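Local coordinates for protein response regulator (Colwellia psychrerythraea, PDB 3EQZ) that is a response regulator with a CheY-like receiver domain, the module that in this family takes part in two-component signalling, at residues D11-C16 with A32-R37; L52-P57 with L77-G82. All blocks are in the same frame, centred on the assembly; numbering follows the deposited sequence.

Contact 1. Residues D11-C16 with A32-R37; sequences DDTLTC and AFQHPR
Asp11 meets Gln34 through its methylene: CB lies 3.1 Å from Gln34 O, and the CA of Asp11 adds a C-H...O contact to that same carbonyl. The side chain also touches Met55 and Asp60 of helix 60-70. Asp12 is the N-cap of helix 13-23, a role that suits a short acidic side chain: OD1 accepts from Thr15 N at 3.0 Å with its anti lone pair, and the bond is nearly straight (165°). Thr13, in the first turn, reaches Gln34 side chain to side chain. Gln34 NE2 donates to Thr13 OG1 at 2.7 Å, but the bond is weak because the angle at the hydrogen is only 122°. One turn inward, Cys16 holds SG anti to its backbone N (chi1 -161°), with Ala32 CB and Gln34 OE1 each 3.7 Å away; a small thiol and a methyl suit this close approach of helix to strand. The chain of Gln34 bends at chi2, bringing CD toward the helix. The contact is mixed: one weak side-chain hydrogen bond at the exposed Thr13, C-H...O and van der Waals contacts otherwise, so shape rather than strong polar bonding joins the first turn of helix 13-23 to the end of strand 30-33.

Contact 2. Residues L52-P57 with L77-G82; sequences LDLMMP and LILISG
Leu52 and Leu79 lie side by side and point the same way, as bridged residues of neighbouring parallel strands do, with their CD2 methyls 4.0 Å apart. Leu77 comes in from one side, its CD1 packing on Leu52 CB, and the branched, wholly apolar leucines fill this buried face well. Asp53 and Ile80, also bridged, turn to the other face. Backbone bonds fix the register: Leu52 N donates to Ile78 O at 2.7 Å, Ile80 N to Leu52 O, and Leu54 N to Ile80 O. Beyond the strand, Leu54 lays CD1 against Ser81 CB at 3.5 Å; its CG, anti to the carbonyl carbon (chi1 -69°), lies 3.8 Å from that same Ser81 CB. Ser81 is small enough to accept that methyl. Its OG is hydrogen-bonded to a water at 2.6 Å, and the same water accepts from Met56 N, so a water bridges Ser81 and Met56. Asp53 closes an Asx turn: OD2 takes the N-H of Met55 at 2.6 Å, on its anti side and 19° out of the carboxylate plane, which restrains the carboxylate's rotation. Its other oxygen, OD1, forms a salt bridge with Lys108. Helix 60-70 packs on Leu52 through Val64 and Ile65, helix 87-97 covers Leu54, Leu79 and Ser81 through Ala91 and Leu88, and strands 6-9 and 101-107 continue the sheet on either side of this central pair.

Contact 1 and contact 2 belong to two beta-alpha-beta units that follow in series along the chain and share one parallel sheet, and their centres lie about 11 Å apart. Met55 joins them directly: its CG is 3.4 Å from Asp11 OD1, and its CE packs 3.7 Å from Pro36 CG. Strand 6-9 lies between strands 30-33 and 49-53, and because all the strands are parallel, the loops after them gather at one end of the sheet. There Asp10 touches Asp53, and Asp11 of contact 1 stands close by. In CheY-family receiver domains, acidic residues here and a lysine like Lys108 characteristically form the active site, and the position of Asp53 is consistent with its being the central aspartate.

Contact 1. Residues D11-C16 with A32-R37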
loop_
_atom_site.group_PDB
_atom_site.type_symbol
_atom_site.label_atom_id
_atom_site.label_comp_id
_atom_site.label_asym_id
_atom_site.label_seq_id
_atom_site.Cartn_x
_atom_site.Cartn_y
_atom_site.Cartn_z
ATOM N N ASP B 11 -3.494 16.118 -19.429
ATOM C CA ASP B 11 -3.225 17.517 -19.809
ATOM C C ASP B 11 -1.806 17.732 -20.401
ATOM O O ASP B 11 -1.428 18.839 -20.755
ATOM C CB ASP B 11 -3.521 18.471 -18.654
ATOM C CG ASP B 11 -2.643 18.214 -17.459
ATOM O OD1 ASP B 11 -1.822 17.277 -17.482
ATOM O OD2 ASP B 11 -2.758 18.964 -16.493
ATOM N N ASP B 12 -1.031 16.662 -20.521
ATOM C CA ASP B 12 0.286 16.781 -21.112
ATOM C C ASP B 12 0.174 16.458 -22.606
ATOM O O ASP B 12 -0.207 15.368 -23.011
ATOM C CB ASP B 12 1.285 15.868 -20.402
ATOM C CG ASP B 12 2.710 16.016 -20.946
ATOM O OD1 ASP B 12 3.041 15.414 -21.989
ATOM O OD2 ASP B 12 3.513 16.730 -20.321
ATOM N N THR B 13 0.490 17.447 -23.422
ATOM C CA THR B 13 0.234 17.362 -24.843
ATOM C C THR B 13 1.015 16.227 -25.498
ATOM O O THR B 13 0.488 15.531 -26.337
ATOM C CB THR B 13 0.528 18.720 -25.504
ATOM O OG1 THR B 13 -0.439 19.675 -25.031
ATOM C CG2 THR B 13 0.408 18.609 -27.047
ATOM N N LEU B 14 2.274 16.049 -25.109
ATOM C CA LEU B 14 3.107 14.989 -25.672
ATOM C C LEU B 14 2.637 13.562 -25.320
ATOM O O LEU B 14 2.542 12.710 -26.197
ATOM C CB LEU B 14 4.540 15.183 -25.229
ATOM C CG LEU B 14 5.158 16.449 -25.885
ATOM C CD1 LEU B 14 6.565 16.719 -25.366
ATOM C CD2 LEU B 14 5.160 16.279 -27.379
ATOM N N THR B 15 2.362 13.296 -24.033
ATOM C CA THR B 15 1.990 11.929 -23.629
ATOM C C THR B 15 0.569 11.670 -24.086
ATOM O O THR B 15 0.222 10.551 -24.475
ATOM C CB THR B 15 2.179 11.653 -22.107
ATOM O OG1 THR B 15 1.609 12.718 -21.339
ATOM C CG2 THR B 15 3.679 11.497 -21.769
ATOM N N CYS B 16 -0.228 12.732 -24.122
ATOM C CA CYS B 16 -1.552 12.647 -24.714
ATOM C C CYS B 16 -1.592 12.205 -26.190
ATOM O O CYS B 16 -2.390 11.338 -26.611
ATOM C CB CYS B 16 -2.237 14.009 -24.587
ATOM S SG CYS B 16 -4.024 13.879 -24.782
ATOM N N ALA B 32 -9.343 12.977 -27.504
ATOM C CA ALA B 32 -8.443 13.336 -26.450
ATOM C C ALA B 32 -8.827 14.671 -25.824
ATOM O O ALA B 32 -9.105 15.636 -26.552
ATOM C CB ALA B 32 -7.020 13.380 -26.968
ATOM N N PHE B 33 -8.840 14.718 -24.485
ATOM C CA PHE B 33 -9.155 15.935 -23.708
ATOM C C PHE B 33 -7.946 16.396 -22.920
ATOM O O PHE B 33 -7.480 15.663 -22.023
ATOM C CB PHE B 33 -10.273 15.652 -22.703
ATOM C CG PHE B 33 -11.597 15.434 -23.348
ATOM C CD1 PHE B 33 -12.522 16.461 -23.413
ATOM C CD2 PHE B 33 -11.894 14.230 -23.956
ATOM C CE1 PHE B 33 -13.728 16.271 -24.044
ATOM C CE2 PHE B 33 -13.091 14.046 -24.604
ATOM C CZ PHE B 33 -14.012 15.057 -24.637
ATOM N N GLN B 34 -7.434 17.588 -23.216
ATOM C CA GLN B 34 -6.332 18.113 -22.431
ATOM C C GLN B 34 -6.861 18.852 -21.178
ATOM O O GLN B 34 -6.074 19.238 -20.295
ATOM C CB GLN B 34 -5.436 19.046 -23.254
ATOM C CG GLN B 34 -5.402 18.755 -24.769
ATOM C CD GLN B 34 -4.056 18.215 -25.243
ATOM O OE1 GLN B 34 -3.993 17.363 -26.149
ATOM N NE2 GLN B 34 -2.967 18.714 -24.639
ATOM N N HIS B 35 -8.176 19.032 -21.098
ATOM C CA HIS B 35 -8.779 19.747 -19.999
ATOM C C HIS B 35 -9.781 18.861 -19.299
ATOM O O HIS B 35 -10.908 18.659 -19.783
ATOM C CB HIS B 35 -9.496 21.033 -20.479
ATOM C CG HIS B 35 -8.581 22.015 -21.138
ATOM N ND1 HIS B 35 -8.413 22.073 -22.512
ATOM C CD2 HIS B 35 -7.764 22.960 -20.614
ATOM C CE1 HIS B 35 -7.535 23.018 -22.799
ATOM N NE2 HIS B 35 -7.127 23.571 -21.667
ATOM N N PRO B 36 -9.384 18.341 -18.133
ATOM C CA PRO B 36 -10.207 17.391 -17.396
ATOM C C PRO B 36 -11.601 17.913 -17.135
ATOM O O PRO B 36 -12.577 17.174 -17.235
ATOM C CB PRO B 36 -9.450 17.225 -16.069
ATOM C CG PRO B 36 -8.005 17.474 -16.434
ATOM C CD PRO B 36 -8.003 18.420 -17.620
ATOM N N ARG B 37 -11.724 19.177 -16.799
ATOM C CA ARG B 37 -13.070 19.647 -16.472
ATOM C C ARG B 37 -14.016 19.653 -17.643
ATOM O O ARG B 37 -15.204 19.566 -17.486
ATOM C CB ARG B 37 -13.039 21.038 -15.896
ATOM C CG ARG B 37 -14.454 21.466 -15.666
ATOM C CD ARG B 37 -14.530 22.759 -14.950
ATOM N NE ARG B 37 -15.936 23.027 -14.697
ATOM C CZ ARG B 37 -16.913 22.149 -14.905
ATOM N NH1 ARG B 37 -16.633 20.915 -15.358
ATOM N NH2 ARG B 37 -18.170 22.510 -14.649
#

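Contact 2. Residues L52-P57 with L77-G82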
loop_
_atom_site.group_PDB
_atom_site.type_symbol
_atom_site.label_atom_id
_atom_site.label_comp_id
_atom_site.label_asym_id
_atom_site.label_seq_id
_atom_site.Cartn_x
_atom_site.Cartn_y
_atom_site.Cartn_z
ATOM N N LEU B 52 -7.094 7.415 -18.280
ATOM C CA LEU B 52 -6.948 8.556 -17.388
ATOM C C LEU B 52 -5.508 8.670 -16.866
ATOM O O LEU B 52 -5.026 7.745 -16.174
ATOM C CB LEU B 52 -7.927 8.462 -16.210
ATOM C CG LEU B 52 -7.826 9.578 -15.109
ATOM C CD1 LEU B 52 -8.019 11.020 -15.690
ATOM C CD2 LEU B 52 -8.801 9.360 -13.911
ATOM N N ASP B 53 -4.808 9.760 -17.223
ATOM C CA ASP B 53 -3.501 10.010 -16.623
ATOM C C ASP B 53 -3.765 10.649 -15.274
ATOM O O ASP B 53 -4.595 11.523 -15.194
ATOM C CB ASP B 53 -2.576 10.910 -17.491
ATOM C CG ASP B 53 -1.126 11.017 -16.905
ATOM O OD1 ASP B 53 -0.190 10.357 -17.444
ATOM O OD2 ASP B 53 -0.922 11.711 -15.883
ATOM N N LEU B 54 -3.072 10.206 -14.219
ATOM C CA LEU B 54 -3.332 10.719 -12.885
ATOM C C LEU B 54 -2.850 12.152 -12.759
ATOM O O LEU B 54 -3.260 12.863 -11.869
ATOM C CB LEU B 54 -2.635 9.883 -11.809
ATOM C CG LEU B 54 -3.151 8.467 -11.567
ATOM C CD1 LEU B 54 -2.361 7.866 -10.405
ATOM C CD2 LEU B 54 -4.652 8.407 -11.316
ATOM N N MET B 55 -1.936 12.550 -13.641
ATOM C CA MET B 55 -1.495 13.940 -13.703
ATOM C C MET B 55 -0.802 14.347 -12.392
ATOM O O MET B 55 -0.925 15.505 -11.933
ATOM C CB MET B 55 -2.704 14.843 -14.027
ATOM C CG MET B 55 -3.145 14.770 -15.552
ATOM S SD MET B 55 -4.679 15.628 -16.027
ATOM C CE MET B 55 -6.018 14.472 -15.617
ATOM N N MET B 56 -0.078 13.399 -11.777
ATOM C CA MET B 56 0.661 13.718 -10.546
ATOM C C MET B 56 1.731 14.731 -11.001
ATOM O O MET B 56 2.282 14.572 -12.107
ATOM C CB MET B 56 1.314 12.459 -9.963
ATOM C CG MET B 56 0.352 11.514 -9.208
ATOM S SD MET B 56 -0.340 12.299 -7.753
ATOM C CE MET B 56 -2.057 12.159 -8.058
ATOM N N PRO B 57 2.070 15.734 -10.154
ATOM C CA PRO B 57 1.721 15.757 -8.742
ATOM C C PRO B 57 0.567 16.718 -8.403
ATOM O O PRO B 57 0.454 17.135 -7.259
ATOM C CB PRO B 57 3.021 16.264 -8.106
ATOM C CG PRO B 57 3.534 17.289 -9.134
ATOM C CD PRO B 57 2.965 16.862 -10.498
ATOM N N LEU B 77 -12.354 1.892 -17.062
ATOM C CA LEU B 77 -11.329 2.852 -16.746
ATOM C C LEU B 77 -9.917 2.250 -16.775
ATOM O O LEU B 77 -9.663 1.167 -16.193
ATOM C CB LEU B 77 -11.638 3.480 -15.389
ATOM C CG LEU B 77 -10.779 4.602 -14.828
ATOM C CD1 LEU B 77 -10.857 5.779 -15.732
ATOM C CD2 LEU B 77 -11.270 4.945 -13.409
ATOM N N ILE B 78 -9.008 2.950 -17.446
ATOM C CA ILE B 78 -7.576 2.596 -17.446
ATOM C C ILE B 78 -6.807 3.759 -16.832
ATOM O O ILE B 78 -7.061 4.897 -17.183
ATOM C CB ILE B 78 -7.044 2.363 -18.864
ATOM C CG1 ILE B 78 -7.724 1.134 -19.480
ATOM C CG2 ILE B 78 -5.549 2.241 -18.845
ATOM C CD1 ILE B 78 -7.737 1.059 -21.053
ATOM N N LEU B 79 -5.920 3.481 -15.871
ATOM C CA LEU B 79 -5.212 4.523 -15.195
ATOM C C LEU B 79 -3.761 4.499 -15.565
ATOM O O LEU B 79 -3.149 3.444 -15.645
ATOM C CB LEU B 79 -5.334 4.394 -13.687
ATOM C CG LEU B 79 -6.735 4.299 -13.120
ATOM C CD1 LEU B 79 -6.599 3.943 -11.629
ATOM C CD2 LEU B 79 -7.521 5.666 -13.309
ATOM N N ILE B 80 -3.192 5.675 -15.760
ATOM C CA ILE B 80 -1.803 5.761 -16.164
ATOM C C ILE B 80 -1.049 6.702 -15.277
ATOM O O ILE B 80 -1.581 7.742 -14.908
ATOM C CB ILE B 80 -1.678 6.195 -17.614
ATOM C CG1 ILE B 80 -2.516 5.213 -18.495
ATOM C CG2 ILE B 80 -0.155 6.161 -17.992
ATOM C CD1 ILE B 80 -2.236 5.274 -19.968
ATOM N N SER B 81 0.173 6.296 -14.894
ATOM C CA SER B 81 1.040 7.105 -14.007
ATOM C C SER B 81 2.356 6.395 -13.716
ATOM O O SER B 81 2.459 5.186 -13.935
ATOM C CB SER B 81 0.322 7.299 -12.653
ATOM O OG SER B 81 0.820 8.448 -11.989
ATOM N N GLY B 82 3.337 7.099 -13.150
ATOM C CA GLY B 82 4.483 6.402 -12.463
ATOM C C GLY B 82 4.105 5.339 -11.403
ATOM O O GLY B 82 3.156 5.512 -10.623
HETATM O O HOH W 1 0.673 10.855 -12.868
#